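PDB 5YVD: Nsp15 from Middle East respiratory syndrome-related coronavirus, which cleaves RNA as a viral endoribonuclease, probably at uridylates as expected for the EndoU family, and assembles as a hexamer. Local coordinates for residues A[63-68]-A[167-172]; A[73-78]-A[133-138]; A[115-120]-A[125-130]; A[150-155]-A[161-166]; A[217-220]-A[224-227]. One frame throughout, in Å; residues are numbered along the deposited sequence.

Interaction 1 (A[63-68]-A[167-172]); sequences VRSHPD and VKQPVK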
# COMPACT_ATOMS: atom_id res chain seq x y z
N VAL A 63 14.75 27.38 -3.75
CA VAL A 63 14.66 28.15 -2.53
C VAL A 63 14.84 29.64 -2.79
O VAL A 63 15.88 30.22 -2.51
CB VAL A 63 15.67 27.65 -1.51
CG1 VAL A 63 15.47 28.37 -0.16
CG2 VAL A 63 15.46 26.17 -1.35
N ARG A 64 13.79 30.24 -3.32
CA ARG A 64 13.81 31.65 -3.72
C ARG A 64 12.39 32.11 -3.79
O ARG A 64 11.49 31.29 -3.86
CB ARG A 64 14.43 31.79 -5.12
CG ARG A 64 13.88 30.76 -6.10
CD ARG A 64 14.01 31.11 -7.57
NE ARG A 64 15.35 30.90 -8.09
CZ ARG A 64 15.62 30.37 -9.28
NH1 ARG A 64 14.65 29.97 -10.10
NH2 ARG A 64 16.88 30.24 -9.65
N SER A 65 12.17 33.41 -3.78
CA SER A 65 10.80 33.93 -3.93
C SER A 65 10.32 33.78 -5.36
O SER A 65 11.12 33.66 -6.31
CB SER A 65 10.72 35.40 -3.52
OG SER A 65 11.60 36.20 -4.30
N HIS A 66 9.02 33.77 -5.54
CA HIS A 66 8.46 33.74 -6.88
C HIS A 66 7.04 34.23 -6.84
O HIS A 66 6.43 34.24 -5.77
CB HIS A 66 8.55 32.34 -7.49
CG HIS A 66 7.89 31.26 -6.69
ND1 HIS A 66 6.56 30.94 -6.84
CD2 HIS A 66 8.38 30.41 -5.76
CE1 HIS A 66 6.25 29.95 -6.02
NE2 HIS A 66 7.34 29.61 -5.35
N PRO A 67 6.50 34.66 -8.00
CA PRO A 67 5.08 35.00 -8.10
C PRO A 67 4.21 33.88 -7.62
O PRO A 67 4.58 32.72 -7.75
CB PRO A 67 4.87 35.23 -9.60
CG PRO A 67 6.21 35.62 -10.12
CD PRO A 67 7.24 34.95 -9.24
N ASP A 68 3.07 34.21 -7.03
CA ASP A 68 2.24 33.17 -6.42
C ASP A 68 1.66 32.27 -7.51
O ASP A 68 1.40 32.71 -8.63
CB ASP A 68 1.14 33.79 -5.53
CG ASP A 68 0.41 32.74 -4.67
OD1 ASP A 68 0.91 31.58 -4.58
OD2 ASP A 68 -0.66 33.08 -4.10
N VAL A 167 13.01 43.96 2.54
CA VAL A 167 12.92 42.60 1.97
C VAL A 167 14.17 42.16 1.19
O VAL A 167 14.67 42.90 0.37
CB VAL A 167 11.65 42.45 1.12
CG1 VAL A 167 11.85 43.00 -0.30
CG2 VAL A 167 11.24 40.99 1.08
N LYS A 168 14.70 40.97 1.46
CA LYS A 168 15.98 40.55 0.89
C LYS A 168 15.87 39.45 -0.16
O LYS A 168 16.87 38.91 -0.60
CB LYS A 168 16.98 40.12 1.99
CG LYS A 168 17.42 41.17 3.01
CD LYS A 168 17.41 42.63 2.54
CE LYS A 168 18.40 42.91 1.42
NZ LYS A 168 19.74 43.30 1.93
N GLN A 169 14.65 39.12 -0.55
CA GLN A 169 14.39 38.40 -1.78
C GLN A 169 13.55 39.36 -2.56
O GLN A 169 12.87 40.18 -1.97
CB GLN A 169 13.56 37.14 -1.53
CG GLN A 169 14.29 35.99 -0.84
CD GLN A 169 15.21 35.19 -1.77
OE1 GLN A 169 15.02 35.15 -2.98
NE2 GLN A 169 16.20 34.55 -1.20
N PRO A 170 13.56 39.25 -3.88
CA PRO A 170 12.67 40.12 -4.65
C PRO A 170 11.20 39.79 -4.42
O PRO A 170 10.83 38.63 -4.18
CB PRO A 170 13.06 39.82 -6.10
CG PRO A 170 13.67 38.44 -6.09
CD PRO A 170 14.30 38.29 -4.72
N VAL A 171 10.37 40.82 -4.48
CA VAL A 171 8.91 40.70 -4.35
C VAL A 171 8.22 41.27 -5.61
O VAL A 171 7.17 40.78 -6.07
CB VAL A 171 8.43 41.43 -3.08
CG1 VAL A 171 6.91 41.40 -2.96
CG2 VAL A 171 9.06 40.81 -1.85
N LYS A 172 8.79 42.32 -6.18
CA LYS A 172 8.20 42.91 -7.37
C LYS A 172 8.75 42.19 -8.59
O LYS A 172 9.94 42.33 -8.93
CB LYS A 172 8.49 44.42 -7.44
CG LYS A 172 7.85 45.12 -8.65
CD LYS A 172 6.63 45.96 -8.32
CE LYS A 172 5.59 45.24 -7.50
NZ LYS A 172 4.40 46.12 -7.42
O HOH W 1 17.19 32.29 -2.73
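S65 lays its CB and OG against the CB of Q169 and the ring of P170, joining two irregular loops of the middle domain: the one that leads into helix 69-74 and the one between strands 159-162 and 174-178. Its hydroxyl donates to the backbone carbonyl of P170, with S65 OG 2.6 Å from P170 O. The donor lies in the carbonyl plane and uses a lone pair of the oxygen. OG sits between the backbone N and the carbonyl carbon of its own residue (chi1 59°), a rotation that sends it across the gap and also brings it beside the proline ring, 3.4 Å from P170 CD. The hydroxyl of a buried residue is thereby satisfied, with carbons of P170 and Q169 beside it.

Q169 folds back on itself at chi2 (-78°), which turns its amide toward the backbone of 63-65. There S65 N makes a weak, fairly straight hydrogen bond of 3.4 Å to Q169 OE1. The other end of the amide works through a water that accepts from Q169 NE2 and donates to V63 O. A second subunit packs on this edge, its A283 against Q169 and its F285 against V63. R64 touches the amide oxygen through CA and CB, while its guanidinium forms a salt bridge with D121; R64 CA lies 3.8 Å from Q169 OE1.

Interaction 2 (A[73-78]-A[133-138]); sequences HNLQAD and NAIFIS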
# COMPACT_ATOMS: atom_id res chain seq x y z
N HIS A 73 -0.48 29.81 -13.07
CA HIS A 73 -1.64 29.10 -13.64
C HIS A 73 -2.47 29.96 -14.59
O HIS A 73 -2.89 29.50 -15.63
CB HIS A 73 -2.51 28.55 -12.51
CG HIS A 73 -3.84 28.01 -12.94
ND1 HIS A 73 -3.97 26.93 -13.79
CD2 HIS A 73 -5.09 28.39 -12.62
CE1 HIS A 73 -5.25 26.67 -13.98
NE2 HIS A 73 -5.95 27.54 -13.27
N ASN A 74 -2.68 31.22 -14.24
CA ASN A 74 -3.47 32.11 -15.08
C ASN A 74 -2.74 32.58 -16.36
O ASN A 74 -3.39 32.92 -17.35
CB ASN A 74 -3.97 33.31 -14.26
CG ASN A 74 -4.96 32.92 -13.17
OD1 ASN A 74 -5.33 31.74 -13.03
ND2 ASN A 74 -5.38 33.90 -12.38
N LEU A 75 -1.40 32.64 -16.33
CA LEU A 75 -0.60 32.84 -17.55
C LEU A 75 -0.43 31.54 -18.33
O LEU A 75 0.25 31.51 -19.36
CB LEU A 75 0.78 33.39 -17.22
CG LEU A 75 0.92 34.70 -16.44
CD1 LEU A 75 2.38 35.07 -16.36
CD2 LEU A 75 0.10 35.82 -17.08
N GLN A 76 -1.04 30.47 -17.83
CA GLN A 76 -0.95 29.13 -18.40
C GLN A 76 0.47 28.61 -18.50
O GLN A 76 0.90 28.11 -19.55
CB GLN A 76 -1.64 29.05 -19.75
CG GLN A 76 -3.12 29.35 -19.73
CD GLN A 76 -3.61 29.88 -21.06
OE1 GLN A 76 -2.91 30.65 -21.74
NE2 GLN A 76 -4.81 29.48 -21.45
N ALA A 77 1.20 28.70 -17.40
CA ALA A 77 2.53 28.10 -17.32
C ALA A 77 2.39 26.60 -17.08
O ALA A 77 1.87 26.19 -16.05
CB ALA A 77 3.34 28.74 -16.22
N ASP A 78 2.85 25.80 -18.04
CA ASP A 78 2.73 24.34 -17.97
C ASP A 78 3.90 23.69 -17.20
O ASP A 78 3.70 22.70 -16.51
CB ASP A 78 2.61 23.75 -19.40
CG ASP A 78 1.42 24.35 -20.20
OD1 ASP A 78 0.27 23.87 -20.10
OD2 ASP A 78 1.66 25.31 -20.96
N ASN A 133 6.81 30.02 -27.44
CA ASN A 133 5.69 30.05 -26.51
C ASN A 133 6.22 29.89 -25.11
O ASN A 133 6.64 28.79 -24.73
CB ASN A 133 4.70 28.92 -26.83
CG ASN A 133 3.98 29.11 -28.17
OD1 ASN A 133 3.73 30.21 -28.60
ND2 ASN A 133 3.62 28.01 -28.80
N ALA A 134 6.25 30.98 -24.34
CA ALA A 134 6.91 30.96 -23.03
C ALA A 134 6.54 32.12 -22.12
O ALA A 134 5.96 33.11 -22.55
CB ALA A 134 8.42 30.93 -23.21
N ILE A 135 6.94 31.97 -20.85
CA ILE A 135 6.74 32.96 -19.80
C ILE A 135 8.10 33.27 -19.16
O ILE A 135 8.93 32.37 -18.94
CB ILE A 135 5.76 32.39 -18.74
CG1 ILE A 135 4.35 32.33 -19.33
CG2 ILE A 135 5.76 33.20 -17.45
CD1 ILE A 135 3.40 31.46 -18.55
N PHE A 136 8.36 34.55 -18.88
CA PHE A 136 9.61 34.92 -18.23
C PHE A 136 9.35 35.66 -16.94
O PHE A 136 8.50 36.55 -16.90
CB PHE A 136 10.50 35.77 -19.12
CG PHE A 136 11.90 35.89 -18.61
CD1 PHE A 136 12.37 37.07 -18.06
CD2 PHE A 136 12.73 34.80 -18.63
CE1 PHE A 136 13.66 37.15 -17.55
CE2 PHE A 136 14.02 34.87 -18.14
CZ PHE A 136 14.48 36.05 -17.59
N ILE A 137 10.08 35.28 -15.89
CA ILE A 137 9.97 35.96 -14.61
C ILE A 137 11.31 36.59 -14.26
O ILE A 137 12.36 35.95 -14.44
CB ILE A 137 9.43 35.04 -13.48
CG1 ILE A 137 10.41 33.93 -13.11
CG2 ILE A 137 8.10 34.41 -13.88
CD1 ILE A 137 9.78 32.74 -12.38
N SER A 138 11.26 37.85 -13.81
CA SER A 138 12.47 38.55 -13.43
C SER A 138 12.25 39.61 -12.37
O SER A 138 11.17 40.13 -12.18
CB SER A 138 13.19 39.17 -14.65
OG SER A 138 13.03 40.58 -14.72
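The Schellman motif that ends helix 69-74 packs here against strand 134-138, an inner strand of the mixed sheet of the middle domain. Q76, the first residue to leave helical geometry, has a positive phi of 57° and sends its backbone N back into the last turn, where Q76 N lies 3.0 Å from H73 O. The reversal brings L75 and A77, on either side of Q76 in sequence, to the same isoleucine of the strand.

That residue, I135, alone carries the strand's share of the contact, mainly through its terminal methyl. I135 CD1 touches L75 CB at 3.5 Å and A77 CB at 3.6 Å, so one methyl meets both side chains. With CG1 beside the backbone N (chi1 -71°) and the chain extended at its next torsion, CD1 is carried well out from the strand into the turn. The branch methyl CG2 meets a different part of the leucine, L75 CD1, at 4.0 Å. The contact is thus apolar and buried, while Q76 is exposed, its OE1 weakly bonded to K177.

Polar links surround it. Q76 O accepts from the side chain of N114, A77 O from the hydroxyl of Y94, and K177 adds a weak bond to L75 O. On the strand, the backbone of I135 pairs with I115 and F117 of the neighbouring strand, and its side chain also touches K177. The same methyl that meets the two apolar side chains also reaches the backbone of the turn, with I135 CD1 3.3 Å from L75 O.

Interaction 3 (A[115-120]-A[125-130]); sequences ICFDIR and LEKFMS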
# COMPACT_ATOMS: atom_id res chain seq x y z
N ILE A 115 6.68 27.20 -21.43
CA ILE A 115 7.77 27.01 -20.49
C ILE A 115 8.08 28.33 -19.77
O ILE A 115 8.28 29.39 -20.41
CB ILE A 115 9.06 26.54 -21.21
CG1 ILE A 115 8.73 25.33 -22.12
CG2 ILE A 115 10.19 26.26 -20.21
CD1 ILE A 115 9.93 24.59 -22.64
N CYS A 116 8.16 28.23 -18.44
CA CYS A 116 8.40 29.37 -17.59
C CYS A 116 9.87 29.44 -17.23
O CYS A 116 10.40 28.50 -16.65
CB CYS A 116 7.57 29.23 -16.33
SG CYS A 116 7.92 30.50 -15.12
N PHE A 117 10.52 30.55 -17.57
CA PHE A 117 11.96 30.71 -17.35
C PHE A 117 12.19 31.78 -16.30
O PHE A 117 11.34 32.67 -16.14
CB PHE A 117 12.64 31.19 -18.63
CG PHE A 117 12.52 30.27 -19.80
CD1 PHE A 117 11.38 30.25 -20.58
CD2 PHE A 117 13.58 29.48 -20.17
CE1 PHE A 117 11.30 29.43 -21.69
CE2 PHE A 117 13.49 28.64 -21.26
CZ PHE A 117 12.36 28.63 -22.03
N ASP A 118 13.36 31.76 -15.65
CA ASP A 118 13.66 32.73 -14.58
C ASP A 118 15.02 33.40 -14.76
O ASP A 118 16.00 32.75 -15.07
CB ASP A 118 13.57 32.03 -13.20
CG ASP A 118 13.66 33.00 -12.00
OD1 ASP A 118 14.75 33.61 -11.78
OD2 ASP A 118 12.65 33.13 -11.26
N ILE A 119 15.07 34.71 -14.52
CA ILE A 119 16.31 35.47 -14.63
C ILE A 119 17.41 34.94 -13.69
O ILE A 119 18.58 35.08 -13.99
CB ILE A 119 16.07 36.96 -14.37
CG1 ILE A 119 17.29 37.83 -14.73
CG2 ILE A 119 15.73 37.20 -12.91
CD1 ILE A 119 17.11 38.65 -15.97
N ARG A 120 17.04 34.38 -12.55
CA ARG A 120 18.06 33.93 -11.59
C ARG A 120 18.82 32.68 -12.03
O ARG A 120 19.84 32.34 -11.42
CB ARG A 120 17.45 33.74 -10.20
CG ARG A 120 17.17 35.06 -9.51
CD ARG A 120 16.13 34.96 -8.41
NE ARG A 120 14.80 34.67 -8.95
CZ ARG A 120 13.70 34.55 -8.22
NH1 ARG A 120 13.71 34.71 -6.89
NH2 ARG A 120 12.57 34.28 -8.84
N LEU A 125 17.21 33.80 -19.61
CA LEU A 125 16.75 34.91 -20.41
C LEU A 125 16.90 34.61 -21.90
O LEU A 125 15.90 34.52 -22.62
CB LEU A 125 17.52 36.16 -20.03
CG LEU A 125 17.31 37.38 -20.92
CD1 LEU A 125 15.84 37.62 -21.23
CD2 LEU A 125 17.96 38.59 -20.24
N GLU A 126 18.15 34.42 -22.34
CA GLU A 126 18.47 34.16 -23.75
C GLU A 126 17.72 32.95 -24.29
O GLU A 126 17.24 32.95 -25.42
CB GLU A 126 19.97 33.97 -23.97
CG GLU A 126 20.80 35.21 -23.64
CD GLU A 126 21.24 35.32 -22.18
OE1 GLU A 126 20.86 34.48 -21.34
OE2 GLU A 126 21.98 36.27 -21.87
N LYS A 127 17.57 31.92 -23.46
CA LYS A 127 16.78 30.76 -23.85
C LYS A 127 15.30 31.16 -24.06
O LYS A 127 14.67 30.84 -25.09
CB LYS A 127 16.93 29.63 -22.81
CG LYS A 127 17.39 28.31 -23.41
CD LYS A 127 16.33 27.72 -24.34
CE LYS A 127 16.86 26.60 -25.24
NZ LYS A 127 15.82 26.05 -26.16
N PHE A 128 14.76 31.90 -23.09
CA PHE A 128 13.42 32.43 -23.24
C PHE A 128 13.30 33.24 -24.51
O PHE A 128 12.24 33.22 -25.15
CB PHE A 128 13.02 33.27 -22.01
CG PHE A 128 11.80 34.13 -22.22
CD1 PHE A 128 10.54 33.58 -22.27
CD2 PHE A 128 11.92 35.50 -22.37
CE1 PHE A 128 9.42 34.36 -22.47
CE2 PHE A 128 10.81 36.28 -22.56
CZ PHE A 128 9.55 35.71 -22.61
N MET A 129 14.37 33.96 -24.88
CA MET A 129 14.34 34.83 -26.09
C MET A 129 14.32 34.03 -27.38
O MET A 129 13.83 34.54 -28.38
CB MET A 129 15.53 35.80 -26.18
CG MET A 129 15.55 36.92 -25.16
SD MET A 129 14.12 37.98 -25.28
CE MET A 129 14.36 38.70 -26.91
N SER A 130 14.85 32.81 -27.36
CA SER A 130 14.80 31.94 -28.53
C SER A 130 13.76 30.81 -28.42
O SER A 130 13.95 29.74 -28.98
CB SER A 130 16.18 31.37 -28.81
OG SER A 130 16.74 30.76 -27.66
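A hydrophobic layer between a strand and the helix that follows it is centred on the ring of F117, which carries F128 over one face. F128 CB stands 4.0 Å from the ring centroid and 25° off the normal, a CH-pi contact, and F128 CA lies over the centre of the same face. The opposite face is met by CG2 of I115 from its own strand. The two phenyl rings do not stack: their planes are inclined at 59°, and F117 CD1 comes to the edge of the F128 ring, near its plane. F128 has CG anti to the backbone N (chi1 165°), which carries its ring past F117 to meet F136 and K178, the latter in a cation-pi contact. K127 adds its CB, 3.9 Å from F117 CE2.

These residues join the first two elements of the beta-alpha-beta unit formed by strand 115-118, helix 124-129 and strand 134-138. Nearer the connection, I119 CD1 reaches L125 CD2 at 4.4 Å, a looser apolar contact. At the end of the strand, D118 OD1 accepts from R120 N, an Asx turn, and also from R120 NE. The guanidinium thus grips the carboxylate side-on, with R120 NH2 2.7 Å from D118 OD2 as a salt bridge. R120 NH1 extends this link to the backbone oxygen of S65.

Interaction 4 (A[150-155]-A[161-166]); sequences GPDYAY and IRDSDV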
# COMPACT_ATOMS: atom_id res chain seq x y z
N GLY A 150 3.98 42.59 -11.53
CA GLY A 150 3.27 41.85 -10.49
C GLY A 150 2.85 42.70 -9.30
O GLY A 150 3.14 43.88 -9.24
N PRO A 151 2.17 42.07 -8.34
CA PRO A 151 1.63 42.75 -7.14
C PRO A 151 2.67 42.99 -6.05
O PRO A 151 3.81 42.60 -6.19
CB PRO A 151 0.55 41.78 -6.66
CG PRO A 151 1.03 40.42 -7.11
CD PRO A 151 1.78 40.64 -8.39
N ASP A 152 2.26 43.64 -4.96
CA ASP A 152 3.19 43.95 -3.86
C ASP A 152 3.39 42.80 -2.87
O ASP A 152 3.59 43.03 -1.66
CB ASP A 152 2.73 45.20 -3.10
CG ASP A 152 2.75 46.44 -3.96
OD1 ASP A 152 3.62 46.53 -4.86
OD2 ASP A 152 1.92 47.34 -3.71
N TYR A 153 3.38 41.57 -3.40
CA TYR A 153 3.69 40.41 -2.61
C TYR A 153 4.14 39.25 -3.50
O TYR A 153 3.99 39.28 -4.72
CB TYR A 153 2.47 39.99 -1.85
CG TYR A 153 1.36 39.48 -2.75
CD1 TYR A 153 0.35 40.34 -3.20
CD2 TYR A 153 1.31 38.14 -3.16
CE1 TYR A 153 -0.67 39.89 -4.02
CE2 TYR A 153 0.29 37.67 -3.99
CZ TYR A 153 -0.70 38.56 -4.42
OH TYR A 153 -1.74 38.12 -5.24
N ALA A 154 4.65 38.20 -2.86
CA ALA A 154 5.17 37.03 -3.56
C ALA A 154 5.24 35.84 -2.59
O ALA A 154 5.01 35.99 -1.39
CB ALA A 154 6.57 37.34 -4.12
N TYR A 155 5.55 34.67 -3.11
CA TYR A 155 5.57 33.47 -2.32
C TYR A 155 7.02 33.14 -2.01
O TYR A 155 7.85 33.25 -2.89
CB TYR A 155 4.95 32.37 -3.16
CG TYR A 155 4.67 31.07 -2.45
CD1 TYR A 155 5.61 30.03 -2.43
CD2 TYR A 155 3.44 30.85 -1.85
CE1 TYR A 155 5.32 28.82 -1.82
CE2 TYR A 155 3.15 29.65 -1.23
CZ TYR A 155 4.08 28.64 -1.21
OH TYR A 155 3.73 27.47 -0.59
N ILE A 161 4.96 37.10 1.29
CA ILE A 161 5.97 38.06 1.67
C ILE A 161 5.58 39.41 0.99
O ILE A 161 5.19 39.43 -0.17
CB ILE A 161 7.35 37.43 1.30
CG1 ILE A 161 8.23 37.33 2.53
CG2 ILE A 161 8.07 38.10 0.13
CD1 ILE A 161 7.99 36.07 3.33
N ARG A 162 5.64 40.50 1.74
CA ARG A 162 5.15 41.82 1.26
C ARG A 162 6.32 42.72 0.87
O ARG A 162 7.35 42.75 1.56
CB ARG A 162 4.36 42.53 2.36
CG ARG A 162 3.19 41.75 2.92
CD ARG A 162 1.89 41.97 2.15
NE ARG A 162 1.01 40.80 2.26
CZ ARG A 162 -0.02 40.53 1.46
NH1 ARG A 162 -0.36 41.37 0.46
NH2 ARG A 162 -0.73 39.41 1.66
N ASP A 163 6.13 43.50 -0.20
CA ASP A 163 7.15 44.47 -0.63
C ASP A 163 7.43 45.56 0.45
O ASP A 163 6.53 45.97 1.17
CB ASP A 163 6.75 45.11 -1.97
CG ASP A 163 7.95 45.41 -2.88
OD1 ASP A 163 9.11 45.08 -2.50
OD2 ASP A 163 7.75 45.97 -3.97
N SER A 164 8.70 45.99 0.54
CA SER A 164 9.21 46.91 1.57
C SER A 164 10.71 47.20 1.35
O SER A 164 11.37 46.48 0.63
CB SER A 164 9.07 46.33 2.97
OG SER A 164 10.19 45.52 3.32
N ASP A 165 11.25 48.20 2.02
CA ASP A 165 12.69 48.50 1.92
C ASP A 165 13.59 47.43 2.57
O ASP A 165 14.78 47.37 2.26
CB ASP A 165 13.01 49.84 2.57
CG ASP A 165 12.19 50.97 2.00
OD1 ASP A 165 11.79 50.86 0.82
OD2 ASP A 165 11.94 51.96 2.73
N VAL A 166 13.03 46.62 3.47
CA VAL A 166 13.80 45.60 4.21
C VAL A 166 13.84 44.21 3.56
O VAL A 166 14.62 43.34 3.99
CB VAL A 166 13.30 45.45 5.69
CG1 VAL A 166 13.32 46.80 6.40
CG2 VAL A 166 11.91 44.83 5.77
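Three backbone hydrogen bonds close the beta hairpin of strands 153-156 and 159-162. A154 and I161 form a hydrogen-bonded antiparallel pair, with A154 N 3.0 Å from I161 O and I161 N 2.9 Å from A154 O. Further along the ladder, D163 N donates to D152 O at 3.0 Å; that bond is nearly straight at the hydrogen (173°), yet the donor stands well above the carbonyl plane. Between them Y153 and R162 make a non-hydrogen-bonded pair, where Y153 CA and R162 CA add CA-H...O contacts to I161 O and D152 O respectively.

The side chains of this pair project from one face of the hairpin and run alongside each other in the same direction. Bent at chi2 (-89°), R162 brings its guanidinium against the base of the tyrosine: Y153 CB lies over one face of the group, offset toward its rim, and R162 NH1 is 3.9 Å from Y153 CD1. Ring and guanidinium planes are inclined at 44°, and NH1 meets the ring obliquely. P151 CG lies over one face of the Y153 ring, toward its rim. Both polar ends are engaged beyond the hairpin, the Y153 hydroxyl with T192 O and K70, and R162 NH2 with Q193 O.

On the other face are A154 and I161, the latter packing on V171 and on T280 of a second subunit. D152 and D163 bring like charges near each other, which would probably be unfavourable but for the salt bridge from D152 to K172. Their carboxylates approach to 4.3 Å between D152 OD1 and D163 OD2.

Interaction 5 (A[217-220]-A[224-227]); sequences VFIK and LENY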
# COMPACT_ATOMS: atom_id res chain seq x y z
N VAL A 217 -22.45 51.62 10.93
CA VAL A 217 -21.54 52.77 10.98
C VAL A 217 -20.59 52.81 9.76
O VAL A 217 -20.19 53.88 9.29
CB VAL A 217 -20.72 52.74 12.29
CG1 VAL A 217 -19.64 53.81 12.31
CG2 VAL A 217 -21.63 52.90 13.49
N PHE A 218 -20.23 51.64 9.26
CA PHE A 218 -19.30 51.52 8.15
C PHE A 218 -20.02 51.80 6.82
O PHE A 218 -19.56 52.61 6.00
CB PHE A 218 -18.65 50.12 8.18
CG PHE A 218 -17.65 49.88 7.08
CD1 PHE A 218 -16.29 50.08 7.29
CD2 PHE A 218 -18.06 49.42 5.84
CE1 PHE A 218 -15.38 49.87 6.29
CE2 PHE A 218 -17.16 49.20 4.82
CZ PHE A 218 -15.81 49.43 5.05
N ILE A 219 -21.15 51.11 6.61
CA ILE A 219 -21.95 51.32 5.43
C ILE A 219 -22.16 52.81 5.19
O ILE A 219 -21.99 53.31 4.06
CB ILE A 219 -23.31 50.56 5.50
CG1 ILE A 219 -23.09 49.05 5.31
CG2 ILE A 219 -24.27 51.04 4.41
CD1 ILE A 219 -24.32 48.21 5.53
N LYS A 220 -22.50 53.53 6.26
CA LYS A 220 -22.79 54.96 6.17
C LYS A 220 -21.55 55.82 6.02
O LYS A 220 -21.57 56.81 5.29
CB LYS A 220 -23.65 55.41 7.35
CG LYS A 220 -25.05 54.82 7.31
CD LYS A 220 -25.77 54.98 8.64
CE LYS A 220 -27.20 54.44 8.56
NZ LYS A 220 -27.94 54.53 9.85
N LEU A 224 -22.23 53.22 1.32
CA LEU A 224 -22.59 51.94 0.69
C LEU A 224 -24.06 51.53 0.82
O LEU A 224 -24.42 50.41 0.54
CB LEU A 224 -21.67 50.82 1.20
CG LEU A 224 -20.18 51.05 0.91
CD1 LEU A 224 -19.36 50.06 1.73
CD2 LEU A 224 -19.84 50.92 -0.57
N GLU A 225 -24.90 52.45 1.21
CA GLU A 225 -26.33 52.18 1.36
C GLU A 225 -26.99 51.44 0.18
O GLU A 225 -27.87 50.64 0.40
CB GLU A 225 -27.07 53.49 1.64
CG GLU A 225 -26.80 54.07 3.03
CD GLU A 225 -25.65 55.06 3.10
OE1 GLU A 225 -24.75 55.03 2.23
OE2 GLU A 225 -25.63 55.89 4.03
N ASN A 226 -26.56 51.67 -1.06
CA ASN A 226 -27.18 51.03 -2.23
C ASN A 226 -26.46 49.77 -2.76
O ASN A 226 -26.72 49.33 -3.89
CB ASN A 226 -27.30 52.05 -3.38
CG ASN A 226 -28.34 53.13 -3.11
OD1 ASN A 226 -29.08 53.11 -2.12
ND2 ASN A 226 -28.39 54.09 -4.02
N TYR A 227 -25.59 49.18 -1.94
CA TYR A 227 -24.67 48.15 -2.42
C TYR A 227 -24.74 46.82 -1.66
O TYR A 227 -23.85 45.95 -1.79
CB TYR A 227 -23.25 48.73 -2.41
CG TYR A 227 -23.12 49.90 -3.34
CD1 TYR A 227 -22.97 49.70 -4.70
CD2 TYR A 227 -23.24 51.21 -2.87
CE1 TYR A 227 -22.90 50.78 -5.57
CE2 TYR A 227 -23.15 52.30 -3.73
CZ TYR A 227 -22.98 52.08 -5.08
OH TYR A 227 -22.89 53.13 -5.95
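L224 and I219 are joined by one backbone hydrogen bond, in which the amide of L224, three residues past the end of helix 215-221, returns to the helix's last turn. L224 N lies 2.8 Å from I219 O, with an angle of 168° at the hydrogen. The donor is five residues on from the acceptor, one more than in an alpha helix, and the bond ties the helix end to the type I beta turn of L224 to Y227. That turn is closed by its own bond, Y227 N to L224 O at 3.0 Å.

Van der Waals contacts flank the link. I219 CG2, placed anti to the backbone N, bears on the backbone where L224 joins E225 and is 3.6 Å from E225 N; it also lies 4.1 Å from L224 CB. Further inside, L224 CD1 approaches the F218 ring obliquely, 3.9 Å from F218 CE2.

On the exposed side, charged side chains meet without a salt bridge between them. E225 bends at chi2 (93°) and swings its carboxylate back over the helix end, where E225 OE2 touches the aliphatic part of the lysine at K220 CG, 3.5 Å away. K220 runs on extended, crossing E225 at about a right angle, and its NZ pairs with D216 instead.

The contact lies in the endoribonuclease domain. F218 packs inward on helix 205-212, meeting F210 edge-to-face, while I219 and L224 share F229 of helix 229-234. L224 also reaches V300 of helix 296-304, and the backbone of N226 bonds to V335 of strand 334-340.

Overall arrangement
Interactions 1 to 4 all belong to the middle domain, whereas interaction 5 lies in the endoribonuclease domain, with its centre about 32 to 48 Å from theirs. Along the chain, residues 63-68 and 167-172 bracket interactions 2, 3 and 4; interaction 3 in turn falls within the span of interaction 2, and interaction 5 follows them all. Interactions 2 and 3, with centres about 10 Å apart, share the mixed sheet through neighbouring strands 115-118 and 134-138. Interactions 1 and 4, with centres about 7 Å apart, touch through the K172-D152 salt bridge, and interaction 1 meets interaction 3 through S65 and R120. Interactions 1 and 4 both contact the second subunit, placing this part of the middle domain at a subunit interface of the hexamer.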